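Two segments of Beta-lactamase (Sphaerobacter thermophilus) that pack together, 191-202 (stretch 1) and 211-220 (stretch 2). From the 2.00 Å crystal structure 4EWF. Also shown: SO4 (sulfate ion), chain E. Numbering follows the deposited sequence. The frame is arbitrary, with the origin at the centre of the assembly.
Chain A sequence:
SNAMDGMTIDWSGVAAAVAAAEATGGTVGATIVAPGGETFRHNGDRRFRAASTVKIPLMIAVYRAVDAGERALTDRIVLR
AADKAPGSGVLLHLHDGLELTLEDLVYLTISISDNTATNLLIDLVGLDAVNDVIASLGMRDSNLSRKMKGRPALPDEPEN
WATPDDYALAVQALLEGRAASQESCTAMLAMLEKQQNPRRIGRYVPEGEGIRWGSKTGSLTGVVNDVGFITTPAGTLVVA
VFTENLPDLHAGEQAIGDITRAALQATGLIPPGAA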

# COMPACT_ATOMS: atom_id res chain seq x y z
N MSE A 191 -8.32 6.71 -5.24
CA MSE A 191 -8.68 5.44 -4.60
C MSE A 191 -7.92 5.27 -3.28
O MSE A 191 -8.50 4.91 -2.26
N LEU A 192 -6.61 5.50 -3.32
CA LEU A 192 -5.79 5.39 -2.11
C LEU A 192 -6.29 6.32 -1.01
O LEU A 192 -6.20 5.99 0.17
N GLU A 193 -6.85 7.46 -1.39
CA GLU A 193 -7.40 8.39 -0.41
C GLU A 193 -8.61 7.80 0.31
O GLU A 193 -9.01 8.27 1.38
N LYS A 194 -9.19 6.75 -0.26
CA LYS A 194 -10.37 6.13 0.35
C LYS A 194 -10.03 5.04 1.37
O LYS A 194 -10.91 4.40 1.94
N GLN A 195 -8.73 4.84 1.61
CA GLN A 195 -8.22 3.97 2.67
C GLN A 195 -9.03 4.14 3.97
O GLN A 195 -9.18 5.26 4.46
N GLN A 196 -9.57 3.05 4.51
CA GLN A 196 -10.45 3.19 5.67
C GLN A 196 -9.77 3.06 7.04
O GLN A 196 -10.38 3.34 8.06
N ASN A 197 -8.51 2.62 7.05
CA ASN A 197 -7.77 2.49 8.31
C ASN A 197 -6.80 3.65 8.50
O ASN A 197 -5.72 3.66 7.90
N PRO A 198 -7.16 4.64 9.34
CA PRO A 198 -6.33 5.83 9.56
C PRO A 198 -5.26 5.68 10.65
O PRO A 198 -4.69 6.69 11.06
N ARG A 199 -4.99 4.46 11.10
CA ARG A 199 -4.19 4.27 12.31
C ARG A 199 -2.69 4.15 12.03
O ARG A 199 -1.89 4.08 12.96
N ARG A 200 -2.32 4.11 10.76
CA ARG A 200 -0.90 3.93 10.43
C ARG A 200 -0.33 5.21 9.81
O ARG A 200 -0.12 6.20 10.52
N ILE A 201 -0.09 5.22 8.50
CA ILE A 201 0.38 6.45 7.86
C ILE A 201 -0.59 7.59 8.18
O ILE A 201 -0.18 8.73 8.43
N GLY A 202 -1.88 7.28 8.21
CA GLY A 202 -2.86 8.34 8.37
C GLY A 202 -2.97 8.95 9.76
O GLY A 202 -3.63 9.97 9.95
N ILE A 211 -4.77 19.62 2.32
CA ILE A 211 -4.09 18.44 2.85
C ILE A 211 -4.82 17.16 2.45
O ILE A 211 -6.04 17.06 2.60
N ARG A 212 -4.06 16.20 1.91
CA ARG A 212 -4.62 14.89 1.53
C ARG A 212 -3.64 13.77 1.89
O ARG A 212 -2.43 14.00 2.02
N TRP A 213 -4.17 12.57 2.06
CA TRP A 213 -3.32 11.39 2.24
C TRP A 213 -4.04 10.16 1.69
O TRP A 213 -5.27 10.14 1.59
N GLY A 214 -3.27 9.16 1.31
CA GLY A 214 -3.84 7.91 0.86
C GLY A 214 -2.82 6.83 1.13
O GLY A 214 -1.62 7.12 1.22
N SER A 215 -3.27 5.60 1.26
CA SER A 215 -2.32 4.52 1.48
C SER A 215 -2.99 3.17 1.22
O SER A 215 -4.22 3.08 1.13
N LYS A 216 -2.16 2.14 1.07
CA LYS A 216 -2.64 0.77 1.11
C LYS A 216 -1.93 0.10 2.26
O LYS A 216 -0.69 -0.01 2.29
N THR A 217 -2.72 -0.35 3.22
CA THR A 217 -2.22 -1.10 4.36
C THR A 217 -2.01 -2.56 3.98
O THR A 217 -2.51 -3.04 2.95
N GLY A 218 -1.30 -3.27 4.84
CA GLY A 218 -1.15 -4.71 4.73
C GLY A 218 -0.97 -5.32 6.11
O GLY A 218 -0.19 -4.82 6.94
N SER A 219 -1.68 -6.42 6.36
CA SER A 219 -1.65 -7.07 7.67
C SER A 219 -1.77 -8.57 7.51
O SER A 219 -2.60 -9.05 6.75
N LEU A 220 -0.93 -9.30 8.25
CA LEU A 220 -1.00 -10.75 8.39
C LEU A 220 -0.52 -10.97 9.81
O LEU A 220 -0.01 -10.05 10.43

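Leu-192 (m, t) points toward the strand, its CD2 4.2 Å from Lys-216 CB, while its carbonyl O accepts Ser-215 N at 3.2 Å. Gly-214 suits this close crossing: an ideal CB there would clash with Leu-192 C and Glu-193 N. Glu-193 leaves sideways, but its end returns, OE1 forming a salt bridge with Arg-212 NE at 3.5 Å. A water donates to both Glu-193 O and Trp-213 O.

Gln-195 (t, p) points in and treats the strand as a backbone partner: NE2 donates to Ser-215 O at 2.9 Å, nearly straight, while OE1 accepts Asn-197 N at 2.9 Å, tying the loop to itself. One water accepts from Gln-195 NE2 and donates to Thr-217 OG1; another donates to Gln-195 OE1 and only weakly to that hydroxyl. Asn-197 (t) donates from ND2 to a further water, which also donates to Thr-217 OG1 and to sulfate O4.

Pro-198 CB lies 4.2 Å from Trp-213 CZ2. Arg-200 (m, t, t) starts sideways, then extends: NH2 donates to Ser-219 OG at 2.7 Å, and Thr-217 CB covers one guanidinium face. Ser-219 OG in turn donates to sulfate O4, and Thr-217 OG1 to O2.

Ile-201 (m, t) points inward, CD1 4.0 Å from Ser-215 CB. Finally, Gly-202 CA sits over the Trp-213 (p) six-membered ring, 3.5 Å from its centroid; a CB would clash with CZ2.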

# COMPACT_ATOMS: atom_id res chain seq x y z
CB MSE A 191 -8.37 4.24 -5.49
CG MSE A 191 -9.37 3.99 -6.59
SE MSE A 191 -11.14 3.48 -5.88
CE MSE A 191 -12.11 3.41 -7.58
CB LEU A 192 -4.30 5.65 -2.41
CG LEU A 192 -3.67 4.55 -3.27
CD1 LEU A 192 -2.31 4.98 -3.78
CD2 LEU A 192 -3.57 3.24 -2.47
CB GLU A 193 -7.75 9.74 -1.06
CG GLU A 193 -6.52 10.52 -1.53
CD GLU A 193 -6.86 11.80 -2.30
OE1 GLU A 193 -7.91 12.42 -2.03
OE2 GLU A 193 -6.05 12.19 -3.18
CB LYS A 194 -11.33 5.65 -0.75
CG LYS A 194 -11.92 6.85 -1.51
CD LYS A 194 -13.08 6.46 -2.39
CE LYS A 194 -13.71 7.71 -3.00
NZ LYS A 194 -12.69 8.52 -3.72
CB GLN A 195 -6.74 4.29 2.94
CG GLN A 195 -6.10 3.56 4.11
CD GLN A 195 -6.30 2.06 4.03
OE1 GLN A 195 -6.94 1.48 4.89
NE2 GLN A 195 -5.73 1.43 3.00
CB GLN A 196 -11.64 2.22 5.58
CG GLN A 196 -12.55 2.55 4.41
CD GLN A 196 -13.94 1.97 4.56
OE1 GLN A 196 -14.22 1.23 5.52
NE2 GLN A 196 -14.82 2.31 3.63
CB ASN A 197 -7.01 1.17 8.33
CG ASN A 197 -6.24 0.97 9.64
OD1 ASN A 197 -6.36 1.77 10.55
ND2 ASN A 197 -5.46 -0.11 9.71
CB PRO A 198 -7.35 6.86 10.04
CG PRO A 198 -8.30 6.05 10.85
CD PRO A 198 -8.43 4.72 10.10
CB ARG A 199 -4.66 3.02 13.06
CG ARG A 199 -6.10 3.11 13.58
CD ARG A 199 -6.55 1.77 14.14
NE ARG A 199 -7.97 1.76 14.50
CZ ARG A 199 -8.96 1.61 13.62
NH1 ARG A 199 -8.67 1.49 12.32
NH2 ARG A 199 -10.22 1.59 14.02
CB ARG A 200 -0.70 2.68 9.56
CG ARG A 200 -1.37 1.44 10.20
CD ARG A 200 -1.23 0.15 9.40
NE ARG A 200 -2.14 -0.87 9.93
CZ ARG A 200 -2.25 -2.12 9.47
NH1 ARG A 200 -1.49 -2.53 8.45
NH2 ARG A 200 -3.12 -2.95 10.02
CB ILE A 201 0.51 6.27 6.33
CG1 ILE A 201 1.75 5.44 6.01
CG2 ILE A 201 0.56 7.63 5.63
CD1 ILE A 201 1.82 4.95 4.57
CB ILE A 211 -3.96 18.51 4.38
CG1 ILE A 211 -3.00 19.63 4.77
CG2 ILE A 211 -3.49 17.17 4.96
CD1 ILE A 211 -3.31 20.26 6.10
CB ARG A 212 -4.92 14.83 0.02
CG ARG A 212 -4.83 16.16 -0.71
CD ARG A 212 -5.24 16.04 -2.17
NE ARG A 212 -6.65 15.70 -2.30
CZ ARG A 212 -7.65 16.59 -2.26
NH1 ARG A 212 -8.90 16.17 -2.39
NH2 ARG A 212 -7.39 17.88 -2.08
CB TRP A 213 -2.92 11.19 3.71
CG TRP A 213 -4.04 10.67 4.57
CD1 TRP A 213 -5.03 11.39 5.18
CD2 TRP A 213 -4.26 9.30 4.93
NE1 TRP A 213 -5.86 10.55 5.89
CE2 TRP A 213 -5.41 9.26 5.75
CE3 TRP A 213 -3.60 8.10 4.63
CZ2 TRP A 213 -5.92 8.06 6.27
CZ3 TRP A 213 -4.10 6.91 5.15
CH2 TRP A 213 -5.25 6.90 5.96
CB SER A 215 -1.79 4.56 2.91
OG SER A 215 -2.65 3.87 3.81
CB LYS A 216 -2.35 -0.00 -0.18
CG LYS A 216 -2.89 -1.45 -0.13
CD LYS A 216 -4.43 -1.43 -0.13
CE LYS A 216 -5.04 -2.80 0.23
NZ LYS A 216 -5.00 -3.09 1.70
CB THR A 217 -3.28 -1.11 5.47
OG1 THR A 217 -4.53 -1.53 4.91
CG2 THR A 217 -3.43 0.28 6.09
CB SER A 219 -2.81 -6.58 8.53
OG SER A 219 -2.96 -5.17 8.47
CB LEU A 220 0.00 -11.41 7.44
CG LEU A 220 -0.40 -12.09 6.13
CD1 LEU A 220 -1.79 -11.74 5.67
CD2 LEU A 220 0.63 -11.80 5.05
S SO4 E . -5.19 -5.00 5.61
O1 SO4 E . -4.41 -6.13 5.10
O2 SO4 E . -5.37 -4.04 4.52
O3 SO4 E . -6.50 -5.46 6.08
O4 SO4 E . -4.49 -4.35 6.72
O HOH W 1 -7.53 10.01 3.09
O HOH W 2 -6.97 -1.41 2.73
O HOH W 3 -7.89 -1.01 5.32
O HOH W 4 -6.01 -2.30 7.69